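Local coordinates for uncharacterized protein (Thermus thermophilus HB8, PDB 4WVA), which hydrolyses mannosylglycerate, a solute made under osmotic stress in thermophiles, to mannose and glycerate, and probably splits glucosylglycerate with similar efficiency, at residues 156-161 / 212-217; 171-176 / 230-235. One frame throughout, in Å; residues are numbered along the deposited sequence.

Interaction 1: 156-161 / 212-217; sequences IVHPWE and YLFRRL
F214 reaches from helix 201-216 to the loop segment 156-161 and overlaps V157 with the far corner of its ring. CZ lies 3.6 Å from V157 CG2, and the neighbouring CE2 is 3.8 Å from the same methyl. The carbonyl of V157 meets the ring at its edge: V157 O is in the ring plane, 3.3 Å from F214 CZ, a geometry that suits the weakly positive rim of a phenyl group. F214 CG stands anti to the carbonyl carbon (chi1 -54°), which extends the ring from the helix toward the loop. H158 joins less closely, its CD2 4.0 Å from F214 CE2; F214 lies at the imidazole edge, near its plane, while H158 meets the phenyl ring obliquely. That imidazole is held at both nitrogens: ND1 accepts W160 N at 3.1 Å, 8° out of the ring plane, while NE2 is bonded to the backbone O of Y207. The indole of W160 has H158 CE1 over one face, near the rim. I224 of helix 221-227 touches both V157 and F214. The arrangement is a buried helix-to-loop packing beside the active site, since the H158 side chain lies about 7 Å from that of D165, probably the family 63 proton donor.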
loop_
_atom_site.group_PDB
_atom_site.type_symbol
_atom_site.label_atom_id
_atom_site.label_comp_id
_atom_site.label_asym_id
_atom_site.label_seq_id
_atom_site.Cartn_x
_atom_site.Cartn_y
_atom_site.Cartn_z
ATOM N N ILE A 156 12.794 -3.920 -20.893
ATOM C CA ILE A 156 14.068 -4.436 -21.394
ATOM C C ILE A 156 13.914 -4.735 -22.882
ATOM O O ILE A 156 12.862 -5.211 -23.341
ATOM C CB ILE A 156 14.602 -5.653 -20.615
ATOM C CG1 ILE A 156 13.626 -6.832 -20.602
ATOM C CG2 ILE A 156 15.003 -5.235 -19.197
ATOM C CD1 ILE A 156 14.228 -8.140 -20.126
ATOM N N VAL A 157 14.977 -4.443 -23.636
ATOM C CA VAL A 157 15.012 -4.684 -25.072
ATOM C C VAL A 157 15.911 -5.857 -25.453
ATOM O O VAL A 157 15.996 -6.213 -26.633
ATOM C CB VAL A 157 15.410 -3.396 -25.825
ATOM C CG1 VAL A 157 14.357 -2.309 -25.570
ATOM C CG2 VAL A 157 16.795 -2.913 -25.415
ATOM N N HIS A 158 16.541 -6.490 -24.461
ATOM C CA HIS A 158 17.377 -7.637 -24.714
ATOM C C HIS A 158 17.234 -8.587 -23.533
ATOM O O HIS A 158 17.294 -8.112 -22.404
ATOM C CB HIS A 158 18.836 -7.186 -24.862
ATOM C CG HIS A 158 19.693 -8.191 -25.561
ATOM N ND1 HIS A 158 19.941 -9.435 -25.036
ATOM C CD2 HIS A 158 20.314 -8.157 -26.764
ATOM C CE1 HIS A 158 20.674 -10.139 -25.888
ATOM N NE2 HIS A 158 20.928 -9.374 -26.938
ATOM N N PRO A 159 17.083 -9.896 -23.777
ATOM C CA PRO A 159 16.991 -10.851 -22.658
ATOM C C PRO A 159 18.194 -10.777 -21.692
ATOM O O PRO A 159 18.051 -11.061 -20.493
ATOM C CB PRO A 159 16.905 -12.215 -23.353
ATOM C CG PRO A 159 17.408 -11.978 -24.744
ATOM C CD PRO A 159 16.976 -10.587 -25.079
ATOM N N TRP A 160 19.369 -10.403 -22.192
ATOM C CA TRP A 160 20.552 -10.209 -21.337
ATOM C C TRP A 160 20.293 -9.208 -20.213
ATOM O O TRP A 160 20.886 -9.329 -19.133
ATOM C CB TRP A 160 21.793 -9.757 -22.132
ATOM C CG TRP A 160 22.529 -10.888 -22.833
ATOM C CD1 TRP A 160 22.605 -12.169 -22.416
ATOM C CD2 TRP A 160 23.347 -10.804 -24.019
ATOM N NE1 TRP A 160 23.394 -12.911 -23.275
ATOM C CE2 TRP A 160 23.847 -12.095 -24.273
ATOM C CE3 TRP A 160 23.678 -9.767 -24.901
ATOM C CZ2 TRP A 160 24.671 -12.379 -25.369
ATOM C CZ3 TRP A 160 24.480 -10.057 -26.000
ATOM C CH2 TRP A 160 24.971 -11.345 -26.213
ATOM N N GLU A 161 19.420 -8.226 -20.458
ATOM C CA GLU A 161 19.170 -7.185 -19.463
ATOM C C GLU A 161 18.403 -7.672 -18.233
ATOM O O GLU A 161 18.472 -7.032 -17.173
ATOM C CB GLU A 161 18.437 -6.006 -20.076
ATOM C CG GLU A 161 19.199 -5.345 -21.200
ATOM C CD GLU A 161 18.540 -4.081 -21.675
ATOM O OE1 GLU A 161 19.216 -3.039 -21.718
ATOM O OE2 GLU A 161 17.330 -4.133 -21.973
ATOM N N TYR A 212 23.223 -6.354 -33.030
ATOM C CA TYR A 212 23.540 -5.731 -34.321
ATOM C C TYR A 212 22.536 -4.641 -34.665
ATOM O O TYR A 212 22.917 -3.590 -35.178
ATOM C CB TYR A 212 23.617 -6.769 -35.450
ATOM C CG TYR A 212 24.741 -7.783 -35.311
ATOM C CD1 TYR A 212 25.993 -7.409 -34.837
ATOM C CD2 TYR A 212 24.552 -9.116 -35.666
ATOM C CE1 TYR A 212 27.018 -8.328 -34.710
ATOM C CE2 TYR A 212 25.574 -10.040 -35.539
ATOM C CZ TYR A 212 26.802 -9.633 -35.062
ATOM O OH TYR A 212 27.831 -10.535 -34.930
ATOM N N LEU A 213 21.258 -4.869 -34.367
ATOM C CA LEU A 213 20.246 -3.825 -34.558
ATOM C C LEU A 213 20.585 -2.589 -33.715
ATOM O O LEU A 213 20.594 -1.468 -34.214
ATOM C CB LEU A 213 18.839 -4.337 -34.218
ATOM C CG LEU A 213 17.725 -3.285 -34.217
ATOM C CD1 LEU A 213 17.570 -2.724 -35.634
ATOM C CD2 LEU A 213 16.420 -3.845 -33.697
ATOM N N PHE A 214 20.859 -2.785 -32.426
ATOM C CA PHE A 214 21.153 -1.648 -31.557
ATOM C C PHE A 214 22.396 -0.881 -32.006
ATOM O O PHE A 214 22.422 0.352 -31.956
ATOM C CB PHE A 214 21.327 -2.100 -30.096
ATOM C CG PHE A 214 20.167 -2.897 -29.552
ATOM C CD1 PHE A 214 18.884 -2.807 -30.101
ATOM C CD2 PHE A 214 20.349 -3.697 -28.433
ATOM C CE1 PHE A 214 17.830 -3.536 -29.567
ATOM C CE2 PHE A 214 19.301 -4.430 -27.913
ATOM C CZ PHE A 214 18.053 -4.360 -28.479
ATOM N N ARG A 215 23.413 -1.626 -32.441
ATOM C CA ARG A 215 24.668 -1.050 -32.922
ATOM C C ARG A 215 24.411 -0.233 -34.180
ATOM O O ARG A 215 24.916 0.881 -34.309
ATOM C CB ARG A 215 25.703 -2.157 -33.195
ATOM C CG ARG A 215 27.116 -1.649 -33.489
ATOM C CD ARG A 215 28.088 -2.795 -33.720
ATOM N NE ARG A 215 27.816 -3.506 -34.968
ATOM C CZ ARG A 215 28.420 -4.628 -35.368
ATOM N NH1 ARG A 215 29.349 -5.218 -34.618
ATOM N NH2 ARG A 215 28.085 -5.176 -36.532
ATOM N N ARG A 216 23.601 -0.767 -35.090
ATOM C CA ARG A 216 23.241 -0.052 -36.318
ATOM C C ARG A 216 22.546 1.272 -36.002
ATOM O O ARG A 216 22.769 2.284 -36.665
ATOM C CB ARG A 216 22.352 -0.943 -37.184
ATOM C CG ARG A 216 21.888 -0.328 -38.489
ATOM C CD ARG A 216 21.440 -1.399 -39.471
ATOM N NE ARG A 216 20.207 -2.086 -39.078
ATOM C CZ ARG A 216 18.974 -1.591 -39.215
ATOM N NH1 ARG A 216 18.772 -0.370 -39.709
ATOM N NH2 ARG A 216 17.927 -2.317 -38.839
ATOM N N LEU A 217 21.738 1.273 -34.945
ATOM C CA LEU A 217 21.043 2.465 -34.483
ATOM C C LEU A 217 21.900 3.364 -33.585
ATOM O O LEU A 217 21.388 4.302 -32.968
ATOM C CB LEU A 217 19.760 2.042 -33.749
ATOM C CG LEU A 217 18.747 1.245 -34.571
ATOM C CD1 LEU A 217 17.592 0.791 -33.695
ATOM C CD2 LEU A 217 18.243 2.066 -35.748
#

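Interaction 2: 171-176 / 230-235; sequences DKPLSR and FKVVDV
P173, in the short helix 171-175, presses its ring carbons against segment 230-235, which carries strand 232-233. CB is 3.6 Å from F230 CE2 and 3.8 Å from F230 CD2, and the same CB sits 4.0 Å from V232 CG2. L174 completes the grip: its CG lies 3.8 Å from F230 CE2, and its CD2 methyl 3.9 Å from F230 CD2. One side of the phenyl ring, CD2 and CE2, thus serves both helix residues, which approach it obliquely. F230 CG is anti to its own backbone N (chi1 -175°), a setting that swings the ring toward the helix although the side chain does not start out in that direction. V232 CG2 covers the rim of one ring face and also meets P173, the P173 and V232 side chains crossing at about a right angle.

The solvent side of helix 171-175 is polar instead. S175 OG donates to K172 O at 2.6 Å, in the carbonyl plane and on a lone pair, while K172 and S175 are themselves exposed. Just past the helix, R176 forms a salt bridge with D288 of strand 283-288, the partner of strand 232-233, and the partly exposed D171 makes one with R351. All four touching residues are buried and meet through carbon alone, which implies that shape and exclusion of water, not directed bonds, hold these two segments together, while the charged groups bridge to D288 and R351.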
loop_
_atom_site.group_PDB
_atom_site.type_symbol
_atom_site.label_atom_id
_atom_site.label_comp_id
_atom_site.label_asym_id
_atom_site.label_seq_id
_atom_site.Cartn_x
_atom_site.Cartn_y
_atom_site.Cartn_z
ATOM N N ASP A 171 11.158 -17.007 -24.540
ATOM C CA ASP A 171 11.073 -17.850 -25.767
ATOM C C ASP A 171 10.173 -17.234 -26.839
ATOM O O ASP A 171 10.632 -16.948 -27.946
ATOM C CB ASP A 171 10.590 -19.268 -25.459
ATOM C CG ASP A 171 11.615 -20.124 -24.724
ATOM O OD1 ASP A 171 12.753 -19.660 -24.419
ATOM O OD2 ASP A 171 11.254 -21.294 -24.435
ATOM N N LYS A 172 8.903 -16.993 -26.521
ATOM C CA LYS A 172 7.997 -16.368 -27.508
ATOM C C LYS A 172 8.418 -14.966 -27.956
ATOM O O LYS A 172 8.458 -14.689 -29.154
ATOM C CB LYS A 172 6.548 -16.405 -27.026
ATOM C CG LYS A 172 6.024 -17.810 -26.837
ATOM C CD LYS A 172 4.500 -17.859 -26.768
ATOM C CE LYS A 172 4.026 -19.260 -26.419
ATOM N NZ LYS A 172 2.537 -19.363 -26.360
ATOM N N PRO A 173 8.776 -14.065 -27.015
ATOM C CA PRO A 173 9.283 -12.782 -27.485
ATOM C C PRO A 173 10.501 -12.918 -28.426
ATOM O O PRO A 173 10.604 -12.203 -29.415
ATOM C CB PRO A 173 9.667 -12.059 -26.194
ATOM C CG PRO A 173 8.774 -12.659 -25.147
ATOM C CD PRO A 173 8.509 -14.077 -25.559
ATOM N N LEU A 174 11.405 -13.835 -28.112
ATOM C CA LEU A 174 12.615 -13.989 -28.919
ATOM C C LEU A 174 12.334 -14.588 -30.285
ATOM O O LEU A 174 13.106 -14.358 -31.215
ATOM C CB LEU A 174 13.641 -14.854 -28.213
ATOM C CG LEU A 174 14.495 -14.077 -27.244
ATOM C CD1 LEU A 174 15.216 -15.084 -26.361
ATOM C CD2 LEU A 174 15.479 -13.141 -27.951
ATOM N N SER A 175 11.249 -15.337 -30.403
ATOM C CA SER A 175 10.869 -15.951 -31.687
ATOM C C SER A 175 10.593 -14.919 -32.787
ATOM O O SER A 175 10.612 -15.262 -33.979
ATOM C CB SER A 175 9.662 -16.874 -31.506
ATOM O OG SER A 175 8.481 -16.123 -31.309
ATOM N N ARG A 176 10.346 -13.661 -32.412
ATOM C CA ARG A 176 10.115 -12.592 -33.380
ATOM C C ARG A 176 11.370 -11.875 -33.854
ATOM O O ARG A 176 11.291 -11.015 -34.735
ATOM C CB ARG A 176 9.127 -11.568 -32.813
ATOM C CG ARG A 176 7.867 -12.241 -32.335
ATOM C CD ARG A 176 6.701 -11.304 -32.131
ATOM N NE ARG A 176 5.672 -12.072 -31.457
ATOM C CZ ARG A 176 5.503 -12.131 -30.136
ATOM N NH1 ARG A 176 6.256 -11.405 -29.311
ATOM N NH2 ARG A 176 4.549 -12.911 -29.649
ATOM N N PHE A 230 12.076 -6.989 -29.613
ATOM C CA PHE A 230 12.007 -7.597 -28.270
ATOM C C PHE A 230 11.757 -6.435 -27.318
ATOM O O PHE A 230 12.602 -5.550 -27.198
ATOM C CB PHE A 230 13.329 -8.299 -27.911
ATOM C CG PHE A 230 13.300 -9.046 -26.597
ATOM C CD1 PHE A 230 13.574 -8.400 -25.400
ATOM C CD2 PHE A 230 13.020 -10.395 -26.557
ATOM C CE1 PHE A 230 13.563 -9.096 -24.198
ATOM C CE2 PHE A 230 12.995 -11.096 -25.369
ATOM C CZ PHE A 230 13.271 -10.443 -24.181
ATOM N N LYS A 231 10.568 -6.394 -26.708
ATOM C CA LYS A 231 10.201 -5.361 -25.735
ATOM C C LYS A 231 9.387 -6.033 -24.640
ATOM O O LYS A 231 8.249 -6.465 -24.871
ATOM C CB LYS A 231 9.389 -4.239 -26.394
ATOM C CG LYS A 231 10.226 -3.259 -27.184
ATOM C CD LYS A 231 9.436 -2.012 -27.541
ATOM C CE LYS A 231 8.467 -2.244 -28.685
ATOM N NZ LYS A 231 9.182 -2.317 -29.992
ATOM N N VAL A 232 9.989 -6.162 -23.457
ATOM C CA VAL A 232 9.398 -6.937 -22.391
ATOM C C VAL A 232 9.432 -6.154 -21.085
ATOM O O VAL A 232 10.432 -5.484 -20.785
ATOM C CB VAL A 232 10.180 -8.252 -22.221
ATOM C CG1 VAL A 232 9.809 -8.967 -20.943
ATOM C CG2 VAL A 232 9.920 -9.143 -23.420
ATOM N N VAL A 233 8.329 -6.214 -20.335
ATOM C CA VAL A 233 8.335 -5.777 -18.945
ATOM C C VAL A 233 8.696 -7.008 -18.115
ATOM O O VAL A 233 7.877 -7.901 -17.901
ATOM C CB VAL A 233 6.989 -5.168 -18.491
ATOM C CG1 VAL A 233 7.031 -4.859 -16.998
ATOM C CG2 VAL A 233 6.685 -3.909 -19.304
ATOM N N ASP A 234 9.948 -7.047 -17.648
ATOM C CA ASP A 234 10.466 -8.144 -16.860
ATOM C C ASP A 234 10.099 -7.944 -15.384
ATOM O O ASP A 234 10.464 -6.923 -14.770
ATOM C CB ASP A 234 11.991 -8.222 -17.028
ATOM C CG ASP A 234 12.651 -9.237 -16.098
ATOM O OD1 ASP A 234 11.991 -10.185 -15.617
ATOM O OD2 ASP A 234 13.872 -9.064 -15.840
ATOM N N VAL A 235 9.421 -8.922 -14.806
ATOM C CA VAL A 235 9.069 -8.841 -13.399
ATOM C C VAL A 235 10.311 -8.761 -12.509
ATOM O O VAL A 235 10.323 -8.032 -11.515
ATOM C CB VAL A 235 8.128 -9.987 -12.945
ATOM C CG1 VAL A 235 8.760 -11.365 -13.098
ATOM C CG2 VAL A 235 7.679 -9.765 -11.518
#

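How the interactions relate
Interactions 1 and 2 are both buried, with centres 12 Å apart, and their segments alternate along the chain. The loop 156-161 and the segment 230-235 touch directly: I156 N lies 2.8 Å from V232 O, a probable hydrogen bond, and F230 CD1 packs 3.5 Å from V157 C. F230 therefore turns its CD2-CE2 side to helix 171-175 and its CD1-CE1 side to the loop. L210 ties both contacts to helix 201-216, touching H158 in one and F230 in the other. Their chemistry differs: interaction 1 adds a carbonyl at an aromatic edge and a hydrogen-bonded histidine to its apolar core, whereas interaction 2 is purely aliphatic and aromatic, bordered by an exposed, charged helix surface.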